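Local coordinates for hypothetical protein PA2201 (Pseudomonas aeruginosa, PDB 2FEF) that is of unknown function but is probably a PoNi-type immunity protein, protecting the cell against a PoNe-type DNase toxin, at residues Q145-L150 and R245-P250; Q174-R179 and E197-R202. One frame throughout, in Å; residues are numbered along the deposited sequence. Where two conformers were deposited one is given.

Contact 1. Residues Q145-L150 and R245-P250; sequences QYPFAL and RRLTGP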
loop_
_atom_site.group_PDB
_atom_site.type_symbol
_atom_site.label_atom_id
_atom_site.label_comp_id
_atom_site.label_asym_id
_atom_site.label_seq_id
_atom_site.Cartn_x
_atom_site.Cartn_y
_atom_site.Cartn_z
ATOM N N GLN B 145 -1.516 -2.343 -22.837
ATOM C CA GLN B 145 -2.737 -2.212 -22.045
ATOM C C GLN B 145 -3.876 -3.047 -22.586
ATOM O O GLN B 145 -4.888 -3.201 -21.904
ATOM C CB GLN B 145 -3.222 -0.760 -21.992
ATOM C CG GLN B 145 -2.532 0.117 -20.962
ATOM C CD GLN B 145 -3.128 1.518 -20.901
ATOM O OE1 GLN B 145 -3.011 2.291 -21.847
ATOM N NE2 GLN B 145 -3.775 1.846 -19.777
ATOM N N TYR B 146 -3.738 -3.535 -23.818
ATOM C CA TYR B 146 -4.812 -4.276 -24.513
ATOM C C TYR B 146 -5.568 -5.277 -23.616
ATOM O O TYR B 146 -6.777 -5.341 -23.704
ATOM C CB TYR B 146 -4.254 -5.025 -25.726
ATOM C CG TYR B 146 -5.297 -5.596 -26.669
ATOM C CD1 TYR B 146 -5.829 -4.811 -27.714
ATOM C CD2 TYR B 146 -5.706 -6.940 -26.577
ATOM C CE1 TYR B 146 -6.763 -5.330 -28.611
ATOM C CE2 TYR B 146 -6.646 -7.458 -27.464
ATOM C CZ TYR B 146 -7.159 -6.668 -28.479
ATOM O OH TYR B 146 -8.083 -7.191 -29.352
ATOM N N PRO B 147 -4.864 -6.058 -22.772
ATOM C CA PRO B 147 -5.636 -7.014 -21.948
ATOM C C PRO B 147 -6.726 -6.356 -21.078
ATOM O O PRO B 147 -7.701 -6.989 -20.803
ATOM C CB PRO B 147 -4.582 -7.644 -21.048
ATOM C CG PRO B 147 -3.288 -7.547 -21.849
ATOM C CD PRO B 147 -3.416 -6.167 -22.503
ATOM N N PHE B 148 -6.539 -5.120 -20.599
ATOM C CA PHE B 148 -7.640 -4.487 -19.829
ATOM C C PHE B 148 -8.823 -4.181 -20.714
ATOM O O PHE B 148 -9.985 -4.203 -20.254
ATOM C CB PHE B 148 -7.178 -3.152 -19.163
ATOM C CG PHE B 148 -6.128 -3.347 -18.113
ATOM C CD1 PHE B 148 -6.466 -3.819 -16.855
ATOM C CD2 PHE B 148 -4.788 -3.012 -18.379
ATOM C CE1 PHE B 148 -5.482 -3.992 -15.845
ATOM C CE2 PHE B 148 -3.771 -3.160 -17.369
ATOM C CZ PHE B 148 -4.128 -3.663 -16.115
ATOM N N ALA B 149 -8.554 -3.832 -21.981
ATOM C CA ALA B 149 -9.671 -3.539 -22.907
ATOM C C ALA B 149 -10.382 -4.869 -23.259
ATOM O O ALA B 149 -11.622 -4.938 -23.316
ATOM C CB ALA B 149 -9.175 -2.837 -24.168
ATOM N N LEU B 150 -9.592 -5.917 -23.470
ATOM C CA LEU B 150 -10.141 -7.272 -23.710
ATOM C C LEU B 150 -11.043 -7.654 -22.533
ATOM O O LEU B 150 -12.176 -8.092 -22.742
ATOM C CB LEU B 150 -9.004 -8.317 -23.859
ATOM C CG LEU B 150 -9.476 -9.788 -23.916
ATOM C CD1 LEU B 150 -10.382 -9.969 -25.135
ATOM C CD2 LEU B 150 -8.238 -10.657 -23.990
ATOM N N ARG B 245 6.635 -14.214 -28.325
ATOM C CA ARG B 245 6.057 -12.895 -28.519
ATOM C C ARG B 245 4.571 -12.782 -28.159
ATOM O O ARG B 245 3.966 -11.699 -28.258
ATOM C CB ARG B 245 6.421 -12.309 -29.893
ATOM C CG ARG B 245 5.924 -13.084 -31.034
ATOM C CD ARG B 245 6.774 -12.907 -32.280
ATOM N NE ARG B 245 6.172 -13.542 -33.468
ATOM C CZ ARG B 245 5.725 -14.800 -33.537
ATOM N NH1 ARG B 245 5.776 -15.591 -32.479
ATOM N NH2 ARG B 245 5.210 -15.277 -34.667
ATOM N N ARG B 246 3.986 -13.877 -27.664
ATOM C CA ARG B 246 2.608 -13.810 -27.217
ATOM C C ARG B 246 2.360 -12.736 -26.138
ATOM O O ARG B 246 3.087 -12.603 -25.127
ATOM C CB ARG B 246 2.130 -15.187 -26.745
ATOM C CG ARG B 246 0.613 -15.226 -26.532
ATOM C CD ARG B 246 0.351 -16.204 -25.435
ATOM N NE ARG B 246 -1.013 -16.684 -25.226
ATOM C CZ ARG B 246 -1.851 -16.212 -24.305
ATOM N NH1 ARG B 246 -1.538 -15.168 -23.522
ATOM N NH2 ARG B 246 -3.016 -16.831 -24.134
ATOM N N LEU B 247 1.332 -11.931 -26.366
ATOM C CA LEU B 247 0.948 -10.951 -25.378
ATOM C C LEU B 247 0.428 -11.718 -24.163
ATOM O O LEU B 247 -0.251 -12.750 -24.295
ATOM C CB LEU B 247 -0.173 -10.056 -25.920
ATOM C CG LEU B 247 -0.580 -8.862 -25.039
ATOM C CD1 LEU B 247 0.565 -7.857 -25.054
ATOM C CD2 LEU B 247 -1.872 -8.250 -25.572
ATOM N N THR B 248 0.761 -11.224 -22.984
ATOM C CA THR B 248 0.164 -11.747 -21.741
ATOM C C THR B 248 -0.399 -10.565 -20.945
ATOM O O THR B 248 0.005 -9.403 -21.155
ATOM C CB THR B 248 1.198 -12.522 -20.877
ATOM O OG1 THR B 248 2.229 -11.609 -20.456
ATOM C CG2 THR B 248 1.807 -13.718 -21.684
ATOM N N GLY B 249 -1.325 -10.846 -20.051
ATOM C CA GLY B 249 -1.971 -9.787 -19.248
ATOM C C GLY B 249 -2.235 -10.347 -17.862
ATOM O O GLY B 249 -3.375 -10.710 -17.549
ATOM N N PRO B 250 -1.186 -10.439 -17.019
ATOM C CA PRO B 250 -1.389 -11.044 -15.700
ATOM C C PRO B 250 -2.278 -10.184 -14.788
ATOM O O PRO B 250 -2.752 -10.681 -13.778
ATOM C CB PRO B 250 0.028 -11.111 -15.123
ATOM C CG PRO B 250 0.759 -9.984 -15.794
ATOM C CD PRO B 250 0.219 -10.023 -17.214
#

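Contact 2. Residues Q174-R179 and E197-R202; sequences QFDTDR and ETFHPR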
loop_
_atom_site.group_PDB
_atom_site.type_symbol
_atom_site.label_atom_id
_atom_site.label_comp_id
_atom_site.label_asym_id
_atom_site.label_seq_id
_atom_site.Cartn_x
_atom_site.Cartn_y
_atom_site.Cartn_z
ATOM N N GLN B 174 -11.732 5.585 -26.738
ATOM C CA GLN B 174 -11.868 6.600 -27.800
ATOM C C GLN B 174 -11.967 5.933 -29.170
ATOM O O GLN B 174 -11.348 6.378 -30.148
ATOM C CB GLN B 174 -10.726 7.632 -27.745
ATOM C CG GLN B 174 -10.632 8.364 -26.413
ATOM C CD GLN B 174 -9.586 9.483 -26.408
ATOM O OE1 GLN B 174 -8.925 9.756 -27.416
ATOM N NE2 GLN B 174 -9.433 10.127 -25.267
ATOM N N PHE B 175 -12.743 4.842 -29.222
ATOM C CA PHE B 175 -12.980 4.080 -30.438
ATOM C C PHE B 175 -11.731 3.542 -31.129
ATOM O O PHE B 175 -11.781 3.181 -32.295
ATOM C CB PHE B 175 -13.884 4.849 -31.428
ATOM C CG PHE B 175 -15.351 4.754 -31.099
ATOM C CD1 PHE B 175 -16.096 3.639 -31.487
ATOM C CD2 PHE B 175 -15.988 5.776 -30.431
ATOM C CE1 PHE B 175 -17.456 3.559 -31.195
ATOM C CE2 PHE B 175 -17.348 5.707 -30.133
ATOM C CZ PHE B 175 -18.072 4.599 -30.495
ATOM N N ASP B 176 -10.624 3.454 -30.402
ATOM C CA ASP B 176 -9.381 2.900 -30.973
ATOM C C ASP B 176 -9.389 1.377 -30.737
ATOM O O ASP B 176 -8.655 0.848 -29.910
ATOM C CB ASP B 176 -8.154 3.580 -30.336
ATOM C CG ASP B 176 -6.827 3.291 -31.087
ATOM O OD1 ASP B 176 -6.839 2.765 -32.219
ATOM O OD2 ASP B 176 -5.761 3.603 -30.517
ATOM N N THR B 177 -10.240 0.695 -31.489
ATOM C CA THR B 177 -10.474 -0.716 -31.335
ATOM C C THR B 177 -9.951 -1.426 -32.587
ATOM O O THR B 177 -9.902 -0.814 -33.672
ATOM C CB THR B 177 -11.984 -0.988 -31.207
ATOM O OG1 THR B 177 -12.680 -0.278 -32.244
ATOM C CG2 THR B 177 -12.503 -0.507 -29.857
ATOM N N ASP B 178 -9.549 -2.691 -32.426
ATOM C CA ASP B 178 -9.140 -3.543 -33.540
ATOM C C ASP B 178 -10.196 -4.601 -33.864
ATOM O O ASP B 178 -11.313 -4.530 -33.345
ATOM C CB ASP B 178 -7.751 -4.167 -33.276
ATOM C CG ASP B 178 -7.770 -5.293 -32.244
ATOM O OD1 ASP B 178 -8.720 -5.400 -31.422
ATOM O OD2 ASP B 178 -6.784 -6.074 -32.235
ATOM N N ARG B 179 -9.865 -5.577 -34.710
ATOM C CA ARG B 179 -10.879 -6.497 -35.219
ATOM C C ARG B 179 -11.589 -7.250 -34.087
ATOM O O ARG B 179 -12.823 -7.266 -34.016
ATOM C CB ARG B 179 -10.284 -7.485 -36.211
ATOM C CG ARG B 179 -11.339 -8.476 -36.795
ATOM C CD ARG B 179 -10.781 -9.261 -37.959
ATOM N NE ARG B 179 -10.741 -8.476 -39.184
ATOM C CZ ARG B 179 -10.263 -8.925 -40.346
ATOM N NH1 ARG B 179 -9.763 -10.151 -40.424
ATOM N NH2 ARG B 179 -10.279 -8.142 -41.426
ATOM N N GLU B 197 -7.493 -4.375 -38.664
ATOM C CA GLU B 197 -6.252 -4.478 -37.901
ATOM C C GLU B 197 -6.343 -5.495 -36.767
ATOM O O GLU B 197 -7.423 -5.760 -36.226
ATOM C CB GLU B 197 -5.868 -3.134 -37.286
ATOM C CG GLU B 197 -5.712 -1.963 -38.263
ATOM C CD GLU B 197 -5.285 -0.692 -37.541
ATOM O OE1 GLU B 197 -6.130 0.208 -37.337
ATOM O OE2 GLU B 197 -4.110 -0.608 -37.138
ATOM N N THR B 198 -5.189 -6.043 -36.409
ATOM C CA THR B 198 -5.013 -6.787 -35.155
ATOM C C THR B 198 -3.828 -6.134 -34.419
ATOM O O THR B 198 -2.687 -6.178 -34.903
ATOM C CB THR B 198 -4.745 -8.275 -35.429
ATOM O OG1 THR B 198 -5.876 -8.853 -36.103
ATOM C CG2 THR B 198 -4.492 -9.051 -34.121
ATOM N N PHE B 199 -4.104 -5.513 -33.272
ATOM C CA PHE B 199 -3.072 -4.792 -32.539
ATOM C C PHE B 199 -1.951 -5.684 -32.003
ATOM O O PHE B 199 -0.813 -5.242 -31.901
ATOM C CB PHE B 199 -3.675 -3.941 -31.414
ATOM C CG PHE B 199 -4.599 -2.841 -31.904
ATOM C CD1 PHE B 199 -4.572 -2.416 -33.237
ATOM C CD2 PHE B 199 -5.504 -2.245 -31.035
ATOM C CE1 PHE B 199 -5.439 -1.420 -33.685
ATOM C CE2 PHE B 199 -6.352 -1.233 -31.469
ATOM C CZ PHE B 199 -6.319 -0.823 -32.791
ATOM N N HIS B 200 -2.295 -6.931 -31.658
ATOM C CA HIS B 200 -1.350 -7.871 -31.063
ATOM C C HIS B 200 -1.503 -9.222 -31.763
ATOM O O HIS B 200 -2.295 -10.062 -31.338
ATOM C CB HIS B 200 -1.605 -7.947 -29.562
ATOM C CG HIS B 200 -1.536 -6.605 -28.898
ATOM N ND1 HIS B 200 -0.351 -6.074 -28.441
ATOM C CD2 HIS B 200 -2.489 -5.670 -28.657
ATOM C CE1 HIS B 200 -0.575 -4.870 -27.941
ATOM N NE2 HIS B 200 -1.870 -4.614 -28.037
ATOM N N PRO B 201 -0.778 -9.407 -32.882
ATOM C CA PRO B 201 -0.944 -10.562 -33.742
ATOM C C PRO B 201 -0.678 -11.899 -33.027
ATOM O O PRO B 201 -1.197 -12.929 -33.442
ATOM C CB PRO B 201 0.070 -10.319 -34.879
ATOM C CG PRO B 201 0.356 -8.850 -34.841
ATOM C CD PRO B 201 0.249 -8.471 -33.394
ATOM N N ARG B 202 0.106 -11.860 -31.951
ATOM C CA ARG B 202 0.358 -13.050 -31.114
ATOM C C ARG B 202 -0.308 -12.767 -29.757
ATOM O O ARG B 202 0.194 -11.966 -28.998
ATOM C CB ARG B 202 1.869 -13.210 -30.900
ATOM C CG ARG B 202 2.658 -13.874 -32.047
ATOM C CD ARG B 202 2.549 -13.209 -33.418
ATOM N NE ARG B 202 3.176 -11.884 -33.534
ATOM C CZ ARG B 202 3.562 -11.332 -34.690
ATOM N NH1 ARG B 202 4.100 -10.119 -34.697
ATOM N NH2 ARG B 202 3.409 -11.985 -35.842
HETATM O O HOH W 1 -5.069 -7.684 -30.852
#

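Contact 1. Residues Q145-L150 and R245-P250
P147 and G249 bring the two backbones together, their CA atoms 5.3 Å apart, where the first turn of helix 146-158 meets an extended loop. P147 to L150 are helical, with L150 N bonded to Y146 O; residues 246-249 have no regular structure, and the loop they belong to runs from helix 238-243 to helix 258-267. No hydrogen bond joins the two segments, and the 151 Å² buried between them is mostly apolar. The P147 ring does much of the touching. Its CG lies 3.7 Å from G249 CA and 3.8 Å from T248 O, and its CB is 3.8 Å from G249 CA, so both ring carbons rest directly on the loop backbone. P147 also meets L247 tip to tip, CD against CD2 at 4.0 Å. A proline in the first turn of a helix is a familiar arrangement, since the missing N-H costs no helical bond there; here the ring carbons provide the surface against which the loop packs, in an all-helical protein. L247 holds CG anti to its backbone N (chi1 -173°), and the CD2 methyl beyond it also reaches Y146 CB at 4.0 Å. The Y146 and L247 side chains cross at about a right angle, the methyl standing obliquely to the phenol ring. That ring runs on past the leucine, also meeting the rings of H200 and F204, to its hydroxyl's hydrogen bond with D178. Further back along the loop, R246 turns toward helix 223-234, where NE bonds Q229 O and the guanidinium makes cation-pi contacts with Y230 and F233.

Contact 2. Residues Q174-R179 and E197-R202
D178 and E197 lie closest along the backbones, their CA atoms 5.3 Å apart, and two hydrogen bonds flank this point. R179 N donates to E197 O at 2.9 Å, nearly in line with the carbonyl. F199 N donates to D178 OD2, also at 2.9 Å and with an N-H...O angle of 166°, reaching the oxygen on its anti side. A water gives the same OD2 a second donor at 2.7 Å and accepts from H200 N. With OD1 held by Y146 and, weakly, by L181 N, both oxygens are gripped, and D178 is the N-cap of helix 179-189. Among contacts to the F199 ring, D178 CB sits over the centre in a CH-pi contact, 3.4 Å from the centroid. D178 CG lies between its backbone N and carbonyl carbon (chi1 74°), the carboxylate plane 27° from the ring. D176 O, 3.5 Å from F199 CE2 at the ring edge, has no hydrogen-bonding partner. Among charged groups, D176 and E197 both bridge to R142, which probably offsets their mutual repulsion, while R179 pairs with E212. Near the surface, the contact ties the turn between helices 165-172 and 179-189 to the loop leading into helix 201-204.

How the contacts relate
Contacts 1 and 2 illustrate how loops can join the helices of an all-helical protein. Their centres lie 12 Å apart, contact 1 in the interior and contact 2 nearer the surface. Along the chain they are nested: 174-179 and 197-202 both fall between 145-150 and 245-250. L247 N lies 2.9 Å from R202 O, a probable backbone hydrogen bond, and L247 CD2 packs 3.7 Å from H200 CG. Y146, at the start of helix 146-158, touches both D178 and H200, the N-cap residues of helices 179-189 and 201-204, so three helix starts meet. L247 thus probably helps join these starts to its own loop within the PoNi-like C-terminal region.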